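Local coordinates for protein geranyltranstransferase (Campylobacter jejuni, PDB 3NPK) that probably catalyses the condensation of geranyl diphosphate with isopentenyl diphosphate to give farnesyl diphosphate in isoprenoid biosynthesis, at residues H79-A84 and I94-K99; E166-H171 and N238-L243. All coordinates share one frame; numbering follows the deposited sequence.

Contact 1 (H79-A84 and I94-K99); sequences HDDLPA and IPTLHK
P83, in the first aspartate-rich motif of a polyprenyl synthetase (DDxxxxD, D80 to D86), meets H98 of helix 97-100 tip to tip, where the chain has left helix 59-80. In this family the motif typically binds diphosphate through magnesium ions; here the D81 side chain lies about 9 Å from the bound pyrophosphate.

The CH-pi contact is the clearest interaction. P83 CD sits 3.7 Å from the centroid of the H98 ring and 12° off its normal, hence squarely over one face. H98 chi1 of 60° places CG between the backbone N and the carbonyl carbon and turns the ring toward 79-84. The opposite face is met, nearer its rim, by T96 OG1, 3.1 Å above the plane, so the imidazole lies between a proline and a threonine. That hydroxyl is hydrogen-bonded to A88 O.

Two further kinds of contact complete the interface. The L82 methyl CD2 only grazes the ring, 4.3 Å from H98 ND1. Beside the ring contacts, D81 meets T96 in a polar-to-carbon approach: D81 OD2 comes to 3.6 Å from T96 CG2, while OD1 forms a salt bridge with R91, which should hold the carboxylate's orientation. The D81 backbone also takes part: its carbonyl O lies 3.1 Å from H98 CE1, approaching the ring obliquely.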
ATOM      1  N   HIS A  79       3.133  -3.154 -11.597  1.00  8.85           N
ATOM      2  CA  HIS A  79       4.315  -2.287 -11.517  1.00  8.83           C
ATOM      3  C   HIS A  79       5.555  -2.918 -12.143  1.00 10.56           C
ATOM      4  O   HIS A  79       6.304  -2.236 -12.852  1.00 11.46           O
ATOM      5  CB  HIS A  79       4.577  -1.797 -10.092  1.00  8.63           C
ATOM      6  CG  HIS A  79       3.651  -0.701  -9.664  1.00  9.45           C
ATOM      7  ND1 HIS A  79       3.833   0.025  -8.503  1.00  9.62           N
ATOM      8  CD2 HIS A  79       2.552  -0.172 -10.268  1.00  9.68           C
ATOM      9  CE1 HIS A  79       2.875   0.932  -8.399  1.00  9.75           C
ATOM     10  NE2 HIS A  79       2.082   0.830  -9.456  1.00  9.40           N
ATOM     11  N   ASP A  80       5.774  -4.213 -11.904  1.00 10.24           N
ATOM     12  CA  ASP A  80       6.964  -4.872 -12.448  1.00 11.56           C
ATOM     13  C   ASP A  80       6.951  -4.878 -13.981  1.00 11.63           C
ATOM     14  O   ASP A  80       8.011  -4.843 -14.611  1.00 12.91           O
ATOM     15  CB  ASP A  80       7.065  -6.301 -11.947  1.00 14.80           C
ATOM     16  CG  ASP A  80       7.353  -6.390 -10.451  1.00 20.88           C
ATOM     17  OD1 ASP A  80       7.516  -5.340  -9.776  1.00 23.69           O
ATOM     18  OD2 ASP A  80       7.394  -7.526  -9.953  1.00 24.20           O
ATOM     19  N   ASP A  81       5.753  -4.879 -14.571  1.00 10.79           N
ATOM     20  CA  ASP A  81       5.619  -4.924 -16.031  1.00 11.86           C
ATOM     21  C   ASP A  81       5.863  -3.562 -16.697  1.00 11.74           C
ATOM     22  O   ASP A  81       6.001  -3.494 -17.925  1.00 12.58           O
ATOM     23  CB  ASP A  81       4.225  -5.447 -16.429  1.00 14.18           C
ATOM     24  CG  ASP A  81       4.086  -6.949 -16.243  1.00 16.54           C
ATOM     25  OD1 ASP A  81       5.126  -7.628 -16.106  1.00 18.54           O
ATOM     26  OD2 ASP A  81       2.937  -7.453 -16.226  1.00 18.36           O
ATOM     27  N   LEU A  82       5.943  -2.492 -15.901  1.00 12.34           N
ATOM     28  CA  LEU A  82       6.100  -1.134 -16.443  1.00 13.10           C
ATOM     29  C   LEU A  82       7.353  -1.005 -17.304  1.00 14.34           C
ATOM     30  O   LEU A  82       8.336  -1.709 -17.096  1.00 14.44           O
ATOM     31  CB  LEU A  82       6.173  -0.101 -15.322  1.00 12.44           C
ATOM     32  CG  LEU A  82       4.852   0.224 -14.623  1.00 13.10           C
ATOM     33  CD1 LEU A  82       5.131   1.050 -13.366  1.00 13.26           C
ATOM     34  CD2 LEU A  82       3.901   0.967 -15.561  1.00 15.03           C
ATOM     35  N   PRO A  83       7.324  -0.090 -18.279  1.00 16.22           N
ATOM     36  CA  PRO A  83       8.510   0.105 -19.122  1.00 16.76           C
ATOM     37  C   PRO A  83       9.798   0.338 -18.332  1.00 17.23           C
ATOM     38  O   PRO A  83      10.855  -0.110 -18.784  1.00 19.47           O
ATOM     39  CB  PRO A  83       8.152   1.345 -19.940  1.00 18.86           C
ATOM     40  CG  PRO A  83       6.651   1.214 -20.092  1.00 18.24           C
ATOM     41  CD  PRO A  83       6.166   0.672 -18.763  1.00 16.50           C
ATOM     42  N   ALA A  84       9.722   1.024 -17.192  1.00 15.97           N
ATOM     43  CA  ALA A  84      10.933   1.306 -16.405  1.00 16.67           C
ATOM     44  C   ALA A  84      11.558   0.023 -15.870  1.00 17.44           C
ATOM     45  O   ALA A  84      12.769  -0.055 -15.647  1.00 17.70           O
ATOM     46  CB  ALA A  84      10.620   2.248 -15.244  1.00 18.17           C
ATOM     47  N   ILE A  94      -3.322 -11.157 -21.713  1.00 21.15           N
ATOM     48  CA  ILE A  94      -3.832  -9.915 -22.282  1.00 20.47           C
ATOM     49  C   ILE A  94      -2.729  -8.863 -22.307  1.00 19.13           C
ATOM     50  O   ILE A  94      -1.695  -9.035 -21.662  1.00 18.98           O
ATOM     51  CB  ILE A  94      -5.027  -9.380 -21.462  1.00 21.60           C
ATOM     52  CG1 ILE A  94      -4.654  -9.190 -19.985  1.00 20.97           C
ATOM     53  CG2 ILE A  94      -6.216 -10.325 -21.581  1.00 23.25           C
ATOM     54  CD1 ILE A  94      -5.637  -8.304 -19.234  1.00 21.54           C
ATOM     55  N   PRO A  95      -2.936  -7.770 -23.058  1.00 18.64           N
ATOM     56  CA  PRO A  95      -1.955  -6.680 -22.988  1.00 16.83           C
ATOM     57  C   PRO A  95      -1.838  -6.133 -21.575  1.00 15.68           C
ATOM     58  O   PRO A  95      -2.789  -6.155 -20.803  1.00 16.91           O
ATOM     59  CB  PRO A  95      -2.536  -5.613 -23.921  1.00 17.25           C
ATOM     60  CG  PRO A  95      -3.366  -6.396 -24.899  1.00 18.49           C
ATOM     61  CD  PRO A  95      -3.972  -7.519 -24.077  1.00 18.90           C
ATOM     62  N   THR A  96      -0.654  -5.660 -21.229  1.00 14.67           N
ATOM     63  CA  THR A  96      -0.461  -5.010 -19.943  1.00 14.63           C
ATOM     64  C   THR A  96      -1.232  -3.691 -19.856  1.00 13.86           C
ATOM     65  O   THR A  96      -1.617  -3.113 -20.890  1.00 14.64           O
ATOM     66  CB  THR A  96       1.025  -4.777 -19.698  1.00 15.65           C
ATOM     67  OG1 THR A  96       1.608  -4.289 -20.918  1.00 16.59           O
ATOM     68  CG2 THR A  96       1.691  -6.088 -19.306  1.00 16.52           C
ATOM     69  N   LEU A  97      -1.480  -3.215 -18.635  1.00 13.62           N
ATOM     70  CA  LEU A  97      -2.290  -2.003 -18.463  1.00 13.90           C
ATOM     71  C   LEU A  97      -1.690  -0.780 -19.130  1.00 13.65           C
ATOM     72  O   LEU A  97      -2.416   0.102 -19.583  1.00 14.86           O
ATOM     73  CB  LEU A  97      -2.526  -1.681 -16.985  1.00 14.90           C
ATOM     74  CG  LEU A  97      -3.515  -2.582 -16.252  1.00 16.93           C
ATOM     75  CD1 LEU A  97      -3.646  -2.094 -14.810  1.00 16.89           C
ATOM     76  CD2 LEU A  97      -4.856  -2.648 -16.961  1.00 19.73           C
ATOM     77  N   HIS A  98      -0.366  -0.693 -19.172  1.00 13.33           N
ATOM     78  CA  HIS A  98       0.214   0.505 -19.762  1.00 13.75           C
ATOM     79  C   HIS A  98       0.100   0.478 -21.285  1.00 14.10           C
ATOM     80  O   HIS A  98       0.213   1.518 -21.921  1.00 16.45           O
ATOM     81  CB  HIS A  98       1.660   0.724 -19.303  1.00 13.50           C
ATOM     82  CG  HIS A  98       2.576  -0.393 -19.658  1.00 13.37           C
ATOM     83  ND1 HIS A  98       2.724  -1.513 -18.868  1.00 13.62           N
ATOM     84  CD2 HIS A  98       3.378  -0.578 -20.731  1.00 14.01           C
ATOM     85  CE1 HIS A  98       3.594  -2.332 -19.433  1.00 13.37           C
ATOM     86  NE2 HIS A  98       4.002  -1.789 -20.567  1.00 14.46           N
ATOM     87  N   LYS A  99      -0.131  -0.702 -21.858  1.00 12.96           N
ATOM     88  CA  LYS A  99      -0.388  -0.806 -23.299  1.00 14.76           C
ATOM     89  C   LYS A  99      -1.864  -0.580 -23.627  1.00 15.59           C
ATOM     90  O   LYS A  99      -2.189   0.109 -24.596  1.00 17.88           O
ATOM     91  CB  LYS A  99       0.052  -2.173 -23.816  1.00 16.81           C
ATOM     92  CG  LYS A  99       1.531  -2.503 -23.562  1.00 19.73           C
ATOM     93  CD  LYS A  99       2.454  -1.603 -24.351  1.00 22.81           C
ATOM     94  CE  LYS A  99       2.206  -1.769 -25.845  1.00 25.36           C
ATOM     95  NZ  LYS A  99       3.213  -1.046 -26.675  1.00 28.30           N
TER

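Contact 2 (E166-H171 and N238-L243)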
ATOM      1  N   GLU A 166      23.962 -13.530  -2.337  1.00 15.99           N
ATOM      2  CA  GLU A 166      23.208 -12.365  -2.792  1.00 14.42           C
ATOM      3  C   GLU A 166      21.997 -12.764  -3.630  1.00 13.08           C
ATOM      4  O   GLU A 166      20.905 -12.201  -3.478  1.00 12.84           O
ATOM      5  CB  GLU A 166      24.115 -11.425  -3.586  1.00 14.28           C
ATOM      6  CG  GLU A 166      25.033 -10.651  -2.668  1.00 16.60           C
ATOM      7  CD  GLU A 166      26.136  -9.911  -3.396  1.00 18.81           C
ATOM      8  OE1 GLU A 166      26.437 -10.248  -4.564  1.00 19.11           O
ATOM      9  OE2 GLU A 166      26.702  -8.986  -2.781  1.00 19.72           O
ATOM     10  N   LEU A 167      22.190 -13.755  -4.496  1.00 13.06           N
ATOM     11  CA  LEU A 167      21.093 -14.245  -5.321  1.00 13.96           C
ATOM     12  C   LEU A 167      20.016 -14.886  -4.442  1.00 14.36           C
ATOM     13  O   LEU A 167      18.830 -14.663  -4.658  1.00 13.83           O
ATOM     14  CB  LEU A 167      21.627 -15.223  -6.373  1.00 14.93           C
ATOM     15  CG  LEU A 167      20.625 -15.748  -7.399  1.00 16.67           C
ATOM     16  CD1 LEU A 167      19.970 -14.612  -8.181  1.00 17.95           C
ATOM     17  CD2 LEU A 167      21.322 -16.719  -8.342  1.00 18.93           C
ATOM     18  N   GLU A 168      20.436 -15.649  -3.432  1.00 14.68           N
ATOM     19  CA  GLU A 168      19.494 -16.218  -2.471  1.00 15.40           C
ATOM     20  C   GLU A 168      18.713 -15.127  -1.748  1.00 14.71           C
ATOM     21  O   GLU A 168      17.498 -15.231  -1.580  1.00 15.81           O
ATOM     22  CB  GLU A 168      20.235 -17.112  -1.471  1.00 18.38           C
ATOM     23  CG  GLU A 168      20.663 -18.427  -2.076  1.00 21.70           C
ATOM     24  CD  GLU A 168      21.708 -19.170  -1.251  1.00 26.61           C
ATOM     25  OE1 GLU A 168      22.325 -18.571  -0.339  1.00 29.73           O
ATOM     26  OE2 GLU A 168      21.934 -20.360  -1.541  1.00 27.69           O
ATOM     27  N   PHE A 169      19.408 -14.074  -1.331  1.00 13.66           N
ATOM     28  CA  PHE A 169      18.767 -12.949  -0.636  1.00 13.30           C
ATOM     29  C   PHE A 169      17.712 -12.314  -1.541  1.00 11.99           C
ATOM     30  O   PHE A 169      16.569 -12.055  -1.128  1.00 12.68           O
ATOM     31  CB  PHE A 169      19.837 -11.915  -0.231  1.00 15.46           C
ATOM     32  CG  PHE A 169      19.308 -10.758   0.600  1.00 14.62           C
ATOM     33  CD1 PHE A 169      18.618  -9.706  -0.006  1.00 14.67           C
ATOM     34  CD2 PHE A 169      19.516 -10.711   1.985  1.00 15.68           C
ATOM     35  CE1 PHE A 169      18.141  -8.641   0.743  1.00 15.07           C
ATOM     36  CE2 PHE A 169      19.046  -9.637   2.732  1.00 16.48           C
ATOM     37  CZ  PHE A 169      18.356  -8.601   2.108  1.00 16.26           C
ATOM     38  N   LEU A 170      18.113 -12.058  -2.782  1.00 11.86           N
ATOM     39  CA  LEU A 170      17.220 -11.450  -3.772  1.00 11.15           C
ATOM     40  C   LEU A 170      15.909 -12.227  -3.854  1.00 12.11           C
ATOM     41  O   LEU A 170      14.832 -11.666  -3.682  1.00 12.16           O
ATOM     42  CB  LEU A 170      17.937 -11.408  -5.134  1.00 11.40           C
ATOM     43  CG  LEU A 170      17.260 -10.758  -6.341  1.00 11.56           C
ATOM     44  CD1 LEU A 170      18.319 -10.611  -7.431  1.00 12.80           C
ATOM     45  CD2 LEU A 170      16.054 -11.552  -6.864  1.00 14.17           C
ATOM     46  N   HIS A 171      16.002 -13.520  -4.123  1.00 12.76           N
ATOM     47  CA  HIS A 171      14.802 -14.315  -4.356  1.00 12.06           C
ATOM     48  C   HIS A 171      13.996 -14.545  -3.092  1.00 11.38           C
ATOM     49  O   HIS A 171      12.768 -14.582  -3.132  1.00 11.35           O
ATOM     50  CB  HIS A 171      15.167 -15.631  -5.041  1.00 12.75           C
ATOM     51  CG  HIS A 171      15.456 -15.453  -6.494  1.00 15.18           C
ATOM     52  ND1 HIS A 171      16.684 -15.704  -7.069  1.00 19.95           N
ATOM     53  CD2 HIS A 171      14.658 -15.000  -7.489  1.00 16.52           C
ATOM     54  CE1 HIS A 171      16.623 -15.425  -8.360  1.00 18.79           C
ATOM     55  NE2 HIS A 171      15.400 -15.010  -8.640  1.00 20.77           N
ATOM     56  N   ASN A 238      22.219 -13.442 -13.878  1.00 30.88           N
ATOM     57  CA  ASN A 238      22.441 -14.175 -12.632  1.00 27.52           C
ATOM     58  C   ASN A 238      21.488 -15.347 -12.487  1.00 33.09           C
ATOM     59  O   ASN A 238      20.276 -15.165 -12.436  1.00 32.02           O
ATOM     60  CB  ASN A 238      22.260 -13.253 -11.425  1.00 23.77           C
ATOM     61  CG  ASN A 238      23.250 -12.101 -11.417  1.00 24.53           C
ATOM     62  OD1 ASN A 238      24.457 -12.307 -11.267  1.00 26.40           O
ATOM     63  ND2 ASN A 238      22.742 -10.886 -11.578  1.00 20.70           N
ATOM     64  N   SER A 239      22.023 -16.555 -12.404  1.00 31.46           N
ATOM     65  CA  SER A 239      21.151 -17.705 -12.192  1.00 30.37           C
ATOM     66  C   SER A 239      21.821 -18.754 -11.320  1.00 29.58           C
ATOM     67  O   SER A 239      23.050 -18.809 -11.220  1.00 29.49           O
ATOM     68  CB  SER A 239      20.695 -18.307 -13.530  1.00 32.81           C
ATOM     69  OG  SER A 239      21.463 -19.444 -13.887  1.00 34.46           O
ATOM     70  N   PHE A 240      21.002 -19.582 -10.681  1.00 28.33           N
ATOM     71  CA  PHE A 240      21.522 -20.624  -9.807  1.00 28.23           C
ATOM     72  C   PHE A 240      22.322 -21.647 -10.617  1.00 29.21           C
ATOM     73  O   PHE A 240      23.260 -22.271 -10.106  1.00 29.42           O
ATOM     74  CB  PHE A 240      20.375 -21.316  -9.065  1.00 27.46           C
ATOM     75  CG  PHE A 240      19.783 -20.495  -7.943  1.00 26.17           C
ATOM     76  CD1 PHE A 240      20.425 -20.406  -6.719  1.00 25.94           C
ATOM     77  CD2 PHE A 240      18.577 -19.825  -8.113  1.00 25.33           C
ATOM     78  CE1 PHE A 240      19.877 -19.664  -5.682  1.00 25.87           C
ATOM     79  CE2 PHE A 240      18.019 -19.088  -7.081  1.00 25.21           C
ATOM     80  CZ  PHE A 240      18.666 -19.008  -5.863  1.00 25.03           C
ATOM     81  N   VAL A 241      21.935 -21.828 -11.875  1.00 29.74           N
ATOM     82  CA  VAL A 241      22.626 -22.764 -12.755  1.00 33.76           C
ATOM     83  C   VAL A 241      24.014 -22.242 -13.136  1.00 43.00           C
ATOM     84  O   VAL A 241      24.990 -22.994 -13.151  1.00 41.43           O
ATOM     85  CB  VAL A 241      21.807 -23.059 -14.027  1.00 38.63           C
ATOM     86  CG1 VAL A 241      22.595 -23.959 -14.969  1.00 43.44           C
ATOM     87  CG2 VAL A 241      20.470 -23.700 -13.660  1.00 33.68           C
ATOM     88  N   ASN A 242      24.101 -20.950 -13.427  1.00 39.93           N
ATOM     89  CA  ASN A 242      25.385 -20.335 -13.756  1.00 38.61           C
ATOM     90  C   ASN A 242      26.371 -20.408 -12.599  1.00 36.53           C
ATOM     91  O   ASN A 242      27.558 -20.671 -12.796  1.00 37.22           O
ATOM     92  CB  ASN A 242      25.194 -18.881 -14.180  1.00 39.86           C
ATOM     93  CG  ASN A 242      24.561 -18.756 -15.548  1.00 41.63           C
ATOM     94  OD1 ASN A 242      24.790 -19.592 -16.428  1.00 43.11           O
ATOM     95  ND2 ASN A 242      23.763 -17.707 -15.742  1.00 41.73           N
ATOM     96  N   LEU A 243      25.874 -20.177 -11.391  1.00 34.27           N
ATOM     97  CA  LEU A 243      26.721 -20.155 -10.207  1.00 33.32           C
ATOM     98  C   LEU A 243      27.102 -21.550  -9.744  1.00 34.97           C
ATOM     99  O   LEU A 243      28.252 -21.796  -9.372  1.00 36.42           O
ATOM    100  CB  LEU A 243      26.020 -19.420  -9.064  1.00 30.89           C
ATOM    101  CG  LEU A 243      25.843 -17.914  -9.231  1.00 28.78           C
ATOM    102  CD1 LEU A 243      25.086 -17.332  -8.056  1.00 28.12           C
ATOM    103  CD2 LEU A 243      27.203 -17.254  -9.363  1.00 28.62           C
TER
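L167 sets its CD2 methyl almost exactly over the centre of the F240 ring, 4.0 Å from the centroid and 4° off the normal, a CH-pi contact that joins helix 164-189 to the short helix 240-244. L167 CG is anti to the backbone N (chi1 -175°), which carries the branched end across the gap. The same CD2 also meets backbone, at 3.6 Å from S239 C, and touches L243 CD1 at 3.8 Å. The sister methyl, L167 CD1, turns to the N238 side and reaches N238 CB at 4.2 Å.

Around F240 the neighbours differ in direction. E168 comes to the rim, E168 CG lying close to the ring plane and 3.9 Å from F240 CE1, the two side chains crossing at roughly a right angle. The H171 imidazole slides past in the opposite sense with its plane inclined by 33°, an oblique pairing. L209 and I213 of helix 194-220 add to the surroundings of F240.

Several polar groups at and just before the start of helix 240-244 find partners other than segment 166-171. S239 is the N-cap: its OG accepts from N242 N at 3.1 Å in a nearly straight bond, and more weakly from V241 N. F240 N bonds to OD2 of D216, in the second aspartate-rich motif, and the N238 amide to K160 O and L162 N. Across the interface itself the chemistry is mostly aliphatic carbon against an aromatic ring and backbone, with the imidazole of H171 alongside. This suggests that cohesion rests on shape and dispersion, while directed bonds, from the S239 cap, D216, K160 and L162, probably fix the start of helix 240-244.

In the fold
Contact 1 closes before contact 2 opens, so the two stand in series along the chain, both within the mainly helical polyprenyl synthetase fold. Their centres are 25 Å apart and their nearest atoms about 10 Å, without touching. Contact 1 joins the turn that follows helix 59-80 to the start of helix 97-100, with the small hairpin 90-91/94-95 in the chain between; contact 2 joins helix 164-189 to helix 240-244, just after the unmodelled residues 222-237, and lies against the second aspartate-rich motif on helix 194-220. Contact 1 is near the pyrophosphate, and the H171 side chain is about 11 Å from it, consistent with both contacts flanking the active-site region. Both also reach the second subunit.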